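Local structure of GTN Reductase (Agrobacterium tumefaciens, 5N6G) at residues Met21-Arg26 against Gly228-Pro233; Gly174-Ala179 against Phe263-Glu268. The protein binds flavin mononucleotide and is probably an ene-reductase of the Old Yellow Enzyme family that reduces activated carbon-carbon double bonds with NADH or NADPH. All coordinates share one frame; numbering follows the deposited sequence.

In the fold
Following the chain from the N terminus, residues 21-26 leave the first strand of an eight-stranded parallel TIM barrel, while 174-179, 228-233 and 263-268 lie on its fourth, fifth and sixth strands, each running past its strand's end. Interaction 1 closes a long loop from 21-26 to 228-233; interaction 2 closes a shorter one from 174-179 to 263-268. Because the segments alternate along the chain, the two contacts cross. Strand 227-231 lies between the two strands of interaction 2, and the centres of the contacts are about 6 Å apart. Interaction 1 ties the loop after the first strand to strand 227-231 at the O2 edge of the flavin, while interaction 2 joins two non-adjacent strands across the barrel interior.

Interaction 1: residues Met21-Arg26 against Gly228-Pro233; sequences MAPLTR and GIRLSP. With FMN (flavin mononucleotide), chain B; 8OZ (2-Phenylacrylic acid), chain C.
Pro-23 and Arg-230 approach from opposite directions, and CG of Pro-23 sits over one face of the guanidinium, near its outer side, 3.6 Å from NH1 of Arg-230. Ala-22 adds a looser touch, its CB 4.0 Å from Arg-230 NH2. Both Pro-23 and Arg-230 also touch the flavin mononucleotide. CG of Pro-23 packs 3.4 Å from FMN C2, against the pyrimidine part of the isoalloxazine and on the face opposite 2-phenylacrylic acid.

Arg-230 comes in at the O2 edge of the flavin. With CG anti to the backbone N (chi1 -168°) and the chain bent farther out, its guanidinium reaches both the ring and the ribityl chain: NH1 gives FMN O2 a 2.8 Å hydrogen bond, and NH2 gives one of 3.1 Å to FMN O3'. Weak bonds from NH1 to O2' and O3' add to the grip. Such a cation at the N1-C2=O2 end would be expected to stabilise negative charge on the reduced flavin, as in other Old Yellow Enzymes.

The loop holds the other edge. Thr-25 N donates to FMN N5 over 2.8 Å. That bond is nearly straight, at 165°. Thr-25 OG1 donates to FMN O4 over 2.7 Å. Pro-23 O accepts from FMN O2', so the loop binds both ring and ribityl chain.

Outward, Gln-97 of strand 94-99 touches Pro-23 and Arg-230, Arg-230 rests on His-265 and Val-267 of strand 263-267, and Leu-24 packs against Ile-332 of helix 329-333.

Interaction 2: residues Gly174-Ala179 against Phe263-Glu268; sequences GVEIHA and FIHVVE. With FMN (flavin mononucleotide), chain B; 8OZ (2-Phenylacrylic acid), chain C.
This is a buried polar contact inside the barrel, a histidine-carboxylate hydrogen bond beside an aromatic ring, between the fourth and sixth strands. They are not neighbours in the sheet: strand 227-231 runs between them and their axes come no closer than 8.7 Å, so the gap is bridged mainly by side chains reaching across it.

Glu-176 and His-265 meet in that gap. CG of Glu-176 stands anti to the backbone N (chi1 176°) and the chain continues extended, which carries the carboxylate to His-265. There ND1 of His-265 donates to OE1 of Glu-176 over 2.8 Å with an N-H...O angle of 153°. The oxygen lies close to the imidazole plane and is met on its syn side, somewhat out of the carboxylate plane, while the carboxylate and ring planes are turned 64° apart.

Phe-263 meets the same glutamate at about a right angle, edge first. CE2 of Phe-263 comes within 3.3 Å of Glu-176 OE1, and CZ lies 3.7 Å from Glu-176 CB. The same CZ is 3.7 Å from Val-175 O, so one end of the ring fits against backbone as well as side chain.

The other carboxylate oxygen, OE2, receives a weak hydrogen bond from Gln-97. Two residues on from Glu-176, His-178 donates from NE2 to the carboxylate O of 2-phenylacrylic acid over 2.9 Å; Trp-99 stacks on the imidazole of His-178, and Tyr-183 meets that imidazole edge-to-face.

A buried carboxylate taking a hydrogen at ND1 would favour the histidine tautomer that carries its proton there. NE2 of His-265 packs 3.1 Å from NH2 of Arg-230, and the nearby charges of Glu-176 and Arg-230 may partly offset each other beside the flavin.

Interaction 1: residues Met21-Arg26 against Gly228-Pro233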
loop_
_atom_site.group_PDB
_atom_site.type_symbol
_atom_site.label_atom_id
_atom_site.label_comp_id
_atom_site.label_asym_id
_atom_site.label_seq_id
_atom_site.Cartn_x
_atom_site.Cartn_y
_atom_site.Cartn_z
ATOM N N MET A 21 3.127 -1.168 -10.956
ATOM C CA MET A 21 2.431 0.084 -10.670
ATOM C C MET A 21 2.209 0.189 -9.164
ATOM O O MET A 21 1.453 -0.602 -8.566
ATOM C CB MET A 21 1.105 0.170 -11.422
ATOM C CG MET A 21 0.317 1.423 -11.097
ATOM S SD MET A 21 -1.131 1.547 -12.139
ATOM C CE MET A 21 -2.058 2.852 -11.318
ATOM N N ALA A 22 2.892 1.145 -8.546
ATOM C CA ALA A 22 2.768 1.355 -7.114
ATOM C C ALA A 22 1.351 1.815 -6.747
ATOM O O ALA A 22 0.620 2.363 -7.585
ATOM C CB ALA A 22 3.768 2.398 -6.639
ATOM N N PRO A 23 0.952 1.616 -5.490
ATOM C CA PRO A 23 -0.390 2.037 -5.059
ATOM C C PRO A 23 -0.497 3.556 -5.062
ATOM O O PRO A 23 0.392 4.251 -4.562
ATOM C CB PRO A 23 -0.501 1.477 -3.641
ATOM C CG PRO A 23 0.939 1.329 -3.168
ATOM C CD PRO A 23 1.705 0.946 -4.414
ATOM N N LEU A 24 -1.588 4.073 -5.624
ATOM C CA LEU A 24 -1.762 5.512 -5.765
ATOM C C LEU A 24 -3.203 5.918 -5.458
ATOM O O LEU A 24 -4.082 5.782 -6.316
ATOM C CB LEU A 24 -1.386 5.947 -7.172
ATOM C CG LEU A 24 0.063 5.694 -7.589
ATOM C CD1 LEU A 24 0.146 5.611 -9.107
ATOM C CD2 LEU A 24 0.934 6.797 -7.025
ATOM N N THR A 25 -3.419 6.479 -4.275
ATOM C CA THR A 25 -4.696 7.109 -3.915
ATOM C C THR A 25 -5.005 8.278 -4.839
ATOM O O THR A 25 -4.201 9.208 -4.994
ATOM C CB THR A 25 -4.621 7.582 -2.457
ATOM O OG1 THR A 25 -4.526 6.434 -1.610
ATOM C CG2 THR A 25 -5.854 8.380 -2.043
ATOM N N ARG A 26 -6.182 8.234 -5.473
ATOM C CA ARG A 26 -6.590 9.292 -6.384
ATOM C C ARG A 26 -7.909 9.953 -6.013
ATOM O O ARG A 26 -8.259 10.952 -6.632
ATOM C CB ARG A 26 -6.695 8.756 -7.832
ATOM C CG ARG A 26 -5.499 7.883 -8.301
ATOM C CD ARG A 26 -4.168 8.617 -8.297
ATOM N NE ARG A 26 -4.248 9.860 -9.061
ATOM C CZ ARG A 26 -4.090 9.954 -10.379
ATOM N NH1 ARG A 26 -3.798 8.879 -11.102
ATOM N NH2 ARG A 26 -4.214 11.119 -10.970
ATOM N N GLY A 228 0.950 -10.314 -0.064
ATOM C CA GLY A 228 2.159 -9.515 0.061
ATOM C C GLY A 228 1.957 -8.395 1.067
ATOM O O GLY A 228 0.902 -8.271 1.685
ATOM N N ILE A 229 3.010 -7.610 1.264
ATOM C CA ILE A 229 2.959 -6.562 2.281
ATOM C C ILE A 229 3.844 -5.416 1.834
ATOM O O ILE A 229 4.912 -5.636 1.258
ATOM C CB ILE A 229 3.400 -7.103 3.661
ATOM C CG1 ILE A 229 3.222 -6.064 4.766
ATOM C CG2 ILE A 229 4.823 -7.668 3.593
ATOM C CD1 ILE A 229 3.204 -6.676 6.156
ATOM N N ARG A 230 3.432 -4.194 2.145
ATOM C CA ARG A 230 4.242 -3.010 1.888
ATOM C C ARG A 230 4.795 -2.462 3.200
ATOM O O ARG A 230 4.042 -2.260 4.155
ATOM C CB ARG A 230 3.426 -1.929 1.174
ATOM C CG ARG A 230 4.316 -0.817 0.643
ATOM C CD ARG A 230 3.592 0.183 -0.207
ATOM N NE ARG A 230 4.451 0.631 -1.297
ATOM C CZ ARG A 230 4.431 1.839 -1.852
ATOM N NH1 ARG A 230 3.652 2.785 -1.387
ATOM N NH2 ARG A 230 5.224 2.088 -2.880
ATOM N N LEU A 231 6.085 -2.146 3.219
ATOM C CA LEU A 231 6.792 -1.665 4.399
ATOM C C LEU A 231 7.570 -0.406 4.039
ATOM O O LEU A 231 8.008 -0.240 2.901
ATOM C CB LEU A 231 7.772 -2.728 4.948
ATOM C CG LEU A 231 7.143 -4.067 5.301
ATOM C CD1 LEU A 231 8.274 -5.097 5.539
ATOM C CD2 LEU A 231 6.236 -3.885 6.516
ATOM N N SER A 232 7.770 0.475 5.017
ATOM C CA SER A 232 8.435 1.753 4.781
ATOM C C SER A 232 9.214 2.112 6.046
ATOM O O SER A 232 8.729 2.863 6.909
ATOM C CB SER A 232 7.432 2.850 4.404
ATOM O OG SER A 232 6.373 2.944 5.358
ATOM N N PRO A 233 10.432 1.577 6.192
ATOM C CA PRO A 233 11.129 1.639 7.494
ATOM C C PRO A 233 11.409 3.034 8.034
ATOM O O PRO A 233 11.449 3.199 9.260
ATOM C CB PRO A 233 12.444 0.893 7.212
ATOM C CG PRO A 233 12.126 -0.041 6.106
ATOM C CD PRO A 233 11.073 0.626 5.266
HETATM N N1 FMN B . 1.431 4.719 -1.164
HETATM C C2 FMN B . 0.656 3.691 -0.686
HETATM O O2 FMN B . 1.156 2.722 -0.070
HETATM N N3 FMN B . -0.702 3.704 -0.914
HETATM C C4 FMN B . -1.405 4.703 -1.562
HETATM O O4 FMN B . -2.616 4.595 -1.754
HETATM C C4A FMN B . -0.586 5.798 -2.034
HETATM N N5 FMN B . -1.171 6.769 -2.689
HETATM C C5A FMN B . -0.360 7.726 -3.274
HETATM C C6 FMN B . -0.954 8.699 -4.069
HETATM C C7 FMN B . -0.181 9.613 -4.772
HETATM C C7M FMN B . -0.871 10.630 -5.647
HETATM C C8 FMN B . 1.214 9.568 -4.676
HETATM C C8M FMN B . 2.083 10.502 -5.474
HETATM C C9 FMN B . 1.816 8.611 -3.863
HETATM C C9A FMN B . 1.036 7.686 -3.171
HETATM N N10 FMN B . 1.619 6.635 -2.431
HETATM C C10 FMN B . 0.835 5.691 -1.826
HETATM C "C1'" FMN B . 3.079 6.471 -2.482
HETATM C "C2'" FMN B . 3.507 5.812 -3.787
HETATM O "O2'" FMN B . 3.019 4.467 -3.858
HETATM C "C3'" FMN B . 5.023 5.797 -3.985
HETATM O "O3'" FMN B . 5.643 5.162 -2.869
HETATM C "C4'" FMN B . 5.633 7.187 -4.149
HETATM O "O4'" FMN B . 4.945 7.911 -5.172
HETATM C "C5'" FMN B . 7.123 7.132 -4.431
HETATM O "O5'" FMN B . 7.375 6.454 -5.679
HETATM P P FMN B . 7.768 7.200 -7.067
HETATM O O1P FMN B . 9.085 7.894 -6.793
HETATM O O2P FMN B . 6.657 8.207 -7.313
HETATM O O3P FMN B . 7.840 6.106 -8.068
HETATM C C4 8OZ C . -1.354 10.214 -0.662
HETATM C C5 8OZ C . -2.566 10.764 -0.315
HETATM C C6 8OZ C . -3.421 10.066 0.508
HETATM C C7 8OZ C . -3.075 8.809 0.971
HETATM C C8 8OZ C . -0.158 6.534 1.512
HETATM C C 8OZ C . -2.463 5.892 0.969
HETATM O O 8OZ C . 0.184 5.392 1.703
HETATM C C1 8OZ C . -1.540 6.840 1.015
HETATM C C2 8OZ C . -1.862 8.237 0.611
HETATM C C3 8OZ C . -0.994 8.961 -0.201
HETATM O O1 8OZ C . 0.634 7.553 1.743
#

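Interaction 2: residues Gly174-Ala179 against Phe263-Glu268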
loop_
_atom_site.group_PDB
_atom_site.type_symbol
_atom_site.label_atom_id
_atom_site.label_comp_id
_atom_site.label_asym_id
_atom_site.label_seq_id
_atom_site.Cartn_x
_atom_site.Cartn_y
_atom_site.Cartn_z
ATOM N N GLY A 174 -4.564 -11.305 -5.634
ATOM C CA GLY A 174 -3.995 -11.326 -4.306
ATOM C C GLY A 174 -4.188 -9.966 -3.664
ATOM O O GLY A 174 -4.914 -9.113 -4.184
ATOM N N VAL A 175 -3.527 -9.779 -2.532
ATOM C CA VAL A 175 -3.583 -8.523 -1.800
ATOM C C VAL A 175 -2.184 -8.100 -1.389
ATOM O O VAL A 175 -1.293 -8.927 -1.158
ATOM C CB VAL A 175 -4.471 -8.580 -0.539
ATOM C CG1 VAL A 175 -5.887 -9.029 -0.901
ATOM C CG2 VAL A 175 -3.887 -9.463 0.546
ATOM N N GLU A 176 -2.017 -6.796 -1.267
ATOM C CA GLU A 176 -0.884 -6.192 -0.588
ATOM C C GLU A 176 -1.397 -5.589 0.710
ATOM O O GLU A 176 -2.218 -4.668 0.683
ATOM C CB GLU A 176 -0.216 -5.120 -1.449
ATOM C CG GLU A 176 0.919 -4.397 -0.739
ATOM C CD GLU A 176 1.661 -3.400 -1.625
ATOM O OE1 GLU A 176 2.562 -3.806 -2.419
ATOM O OE2 GLU A 176 1.367 -2.189 -1.493
ATOM N N ILE A 177 -0.909 -6.083 1.838
ATOM C CA ILE A 177 -1.274 -5.480 3.115
ATOM C C ILE A 177 -0.555 -4.143 3.235
ATOM O O ILE A 177 0.672 -4.076 3.162
ATOM C CB ILE A 177 -0.908 -6.411 4.279
ATOM C CG1 ILE A 177 -1.744 -7.682 4.255
ATOM C CG2 ILE A 177 -1.105 -5.704 5.588
ATOM C CD1 ILE A 177 -1.117 -8.844 5.039
ATOM N N HIS A 178 -1.310 -3.062 3.429
ATOM C CA HIS A 178 -0.702 -1.750 3.651
ATOM C C HIS A 178 -0.152 -1.674 5.067
ATOM O O HIS A 178 -0.895 -1.444 6.027
ATOM C CB HIS A 178 -1.708 -0.638 3.419
ATOM C CG HIS A 178 -1.084 0.700 3.194
ATOM N ND1 HIS A 178 0.169 1.032 3.660
ATOM C CD2 HIS A 178 -1.540 1.790 2.529
ATOM C CE1 HIS A 178 0.472 2.260 3.272
ATOM N NE2 HIS A 178 -0.555 2.748 2.597
ATOM N N ALA A 179 1.160 -1.831 5.213
ATOM C CA ALA A 179 1.793 -1.753 6.522
ATOM C C ALA A 179 2.842 -0.657 6.524
ATOM O O ALA A 179 3.874 -0.757 7.202
ATOM C CB ALA A 179 2.408 -3.088 6.922
ATOM N N PHE A 263 5.241 -11.559 -1.892
ATOM C CA PHE A 263 6.117 -10.427 -2.162
ATOM C C PHE A 263 6.227 -9.530 -0.941
ATOM O O PHE A 263 5.328 -9.460 -0.093
ATOM C CB PHE A 263 5.660 -9.605 -3.392
ATOM C CG PHE A 263 4.286 -8.972 -3.267
ATOM C CD1 PHE A 263 3.157 -9.680 -3.672
ATOM C CD2 PHE A 263 4.124 -7.680 -2.770
ATOM C CE1 PHE A 263 1.879 -9.121 -3.575
ATOM C CE2 PHE A 263 2.843 -7.111 -2.679
ATOM C CZ PHE A 263 1.734 -7.832 -3.076
ATOM N N ILE A 264 7.371 -8.842 -0.883
ATOM C CA ILE A 264 7.638 -7.748 0.037
ATOM C C ILE A 264 7.875 -6.514 -0.817
ATOM O O ILE A 264 8.727 -6.535 -1.713
ATOM C CB ILE A 264 8.885 -8.004 0.912
ATOM C CG1 ILE A 264 8.886 -9.425 1.511
ATOM C CG2 ILE A 264 9.018 -6.894 1.965
ATOM C CD1 ILE A 264 7.773 -9.677 2.517
ATOM N N HIS A 265 7.137 -5.446 -0.539
ATOM C CA HIS A 265 7.236 -4.189 -1.260
ATOM C C HIS A 265 7.785 -3.144 -0.304
ATOM O O HIS A 265 7.149 -2.835 0.710
ATOM C CB HIS A 265 5.854 -3.808 -1.798
ATOM C CG HIS A 265 5.816 -2.583 -2.641
ATOM N ND1 HIS A 265 4.665 -2.190 -3.280
ATOM C CD2 HIS A 265 6.750 -1.652 -2.944
ATOM C CE1 HIS A 265 4.892 -1.082 -3.960
ATOM N NE2 HIS A 265 6.148 -0.731 -3.774
ATOM N N VAL A 266 8.970 -2.618 -0.602
ATOM C CA VAL A 266 9.685 -1.736 0.316
ATOM C C VAL A 266 9.812 -0.342 -0.285
ATOM O O VAL A 266 10.287 -0.181 -1.418
ATOM C CB VAL A 266 11.071 -2.306 0.676
ATOM C CG1 VAL A 266 11.933 -2.492 -0.563
ATOM C CG2 VAL A 266 11.781 -1.414 1.682
ATOM N N VAL A 267 9.410 0.658 0.497
ATOM C CA VAL A 267 9.656 2.070 0.213
ATOM C C VAL A 267 11.025 2.406 0.778
ATOM O O VAL A 267 11.245 2.331 1.995
ATOM C CB VAL A 267 8.574 2.968 0.840
ATOM C CG1 VAL A 267 8.865 4.450 0.584
ATOM C CG2 VAL A 267 7.177 2.598 0.327
ATOM N N GLU A 268 11.937 2.814 -0.095
ATOM C CA GLU A 268 13.301 3.138 0.284
ATOM C C GLU A 268 13.398 4.641 0.521
ATOM O O GLU A 268 13.395 5.431 -0.429
ATOM C CB GLU A 268 14.263 2.664 -0.802
ATOM C CG GLU A 268 14.195 1.149 -0.972
ATOM C CD GLU A 268 15.012 0.616 -2.141
ATOM O OE1 GLU A 268 15.094 1.280 -3.203
ATOM O OE2 GLU A 268 15.558 -0.494 -1.984
HETATM N N1 FMN B . 1.431 4.719 -1.164
HETATM C C2 FMN B . 0.656 3.691 -0.686
HETATM O O2 FMN B . 1.156 2.722 -0.070
HETATM N N3 FMN B . -0.702 3.704 -0.914
HETATM C C4 FMN B . -1.405 4.703 -1.562
HETATM O O4 FMN B . -2.616 4.595 -1.754
HETATM C C4A FMN B . -0.586 5.798 -2.034
HETATM N N5 FMN B . -1.171 6.769 -2.689
HETATM C C5A FMN B . -0.360 7.726 -3.274
HETATM C C6 FMN B . -0.954 8.699 -4.069
HETATM C C7 FMN B . -0.181 9.613 -4.772
HETATM C C7M FMN B . -0.871 10.630 -5.647
HETATM C C8 FMN B . 1.214 9.568 -4.676
HETATM C C8M FMN B . 2.083 10.502 -5.474
HETATM C C9 FMN B . 1.816 8.611 -3.863
HETATM C C9A FMN B . 1.036 7.686 -3.171
HETATM N N10 FMN B . 1.619 6.635 -2.431
HETATM C C10 FMN B . 0.835 5.691 -1.826
HETATM C "C1'" FMN B . 3.079 6.471 -2.482
HETATM C "C2'" FMN B . 3.507 5.812 -3.787
HETATM O "O2'" FMN B . 3.019 4.467 -3.858
HETATM C "C3'" FMN B . 5.023 5.797 -3.985
HETATM O "O3'" FMN B . 5.643 5.162 -2.869
HETATM C "C4'" FMN B . 5.633 7.187 -4.149
HETATM O "O4'" FMN B . 4.945 7.911 -5.172
HETATM C "C5'" FMN B . 7.123 7.132 -4.431
HETATM O "O5'" FMN B . 7.375 6.454 -5.679
HETATM P P FMN B . 7.768 7.200 -7.067
HETATM O O1P FMN B . 9.085 7.894 -6.793
HETATM O O2P FMN B . 6.657 8.207 -7.313
HETATM O O3P FMN B . 7.840 6.106 -8.068
HETATM C C4 8OZ C . -1.354 10.214 -0.662
HETATM C C5 8OZ C . -2.566 10.764 -0.315
HETATM C C6 8OZ C . -3.421 10.066 0.508
HETATM C C7 8OZ C . -3.075 8.809 0.971
HETATM C C8 8OZ C . -0.158 6.534 1.512
HETATM C C 8OZ C . -2.463 5.892 0.969
HETATM O O 8OZ C . 0.184 5.392 1.703
HETATM C C1 8OZ C . -1.540 6.840 1.015
HETATM C C2 8OZ C . -1.862 8.237 0.611
HETATM C C3 8OZ C . -0.994 8.961 -0.201
HETATM O O1 8OZ C . 0.634 7.553 1.743
#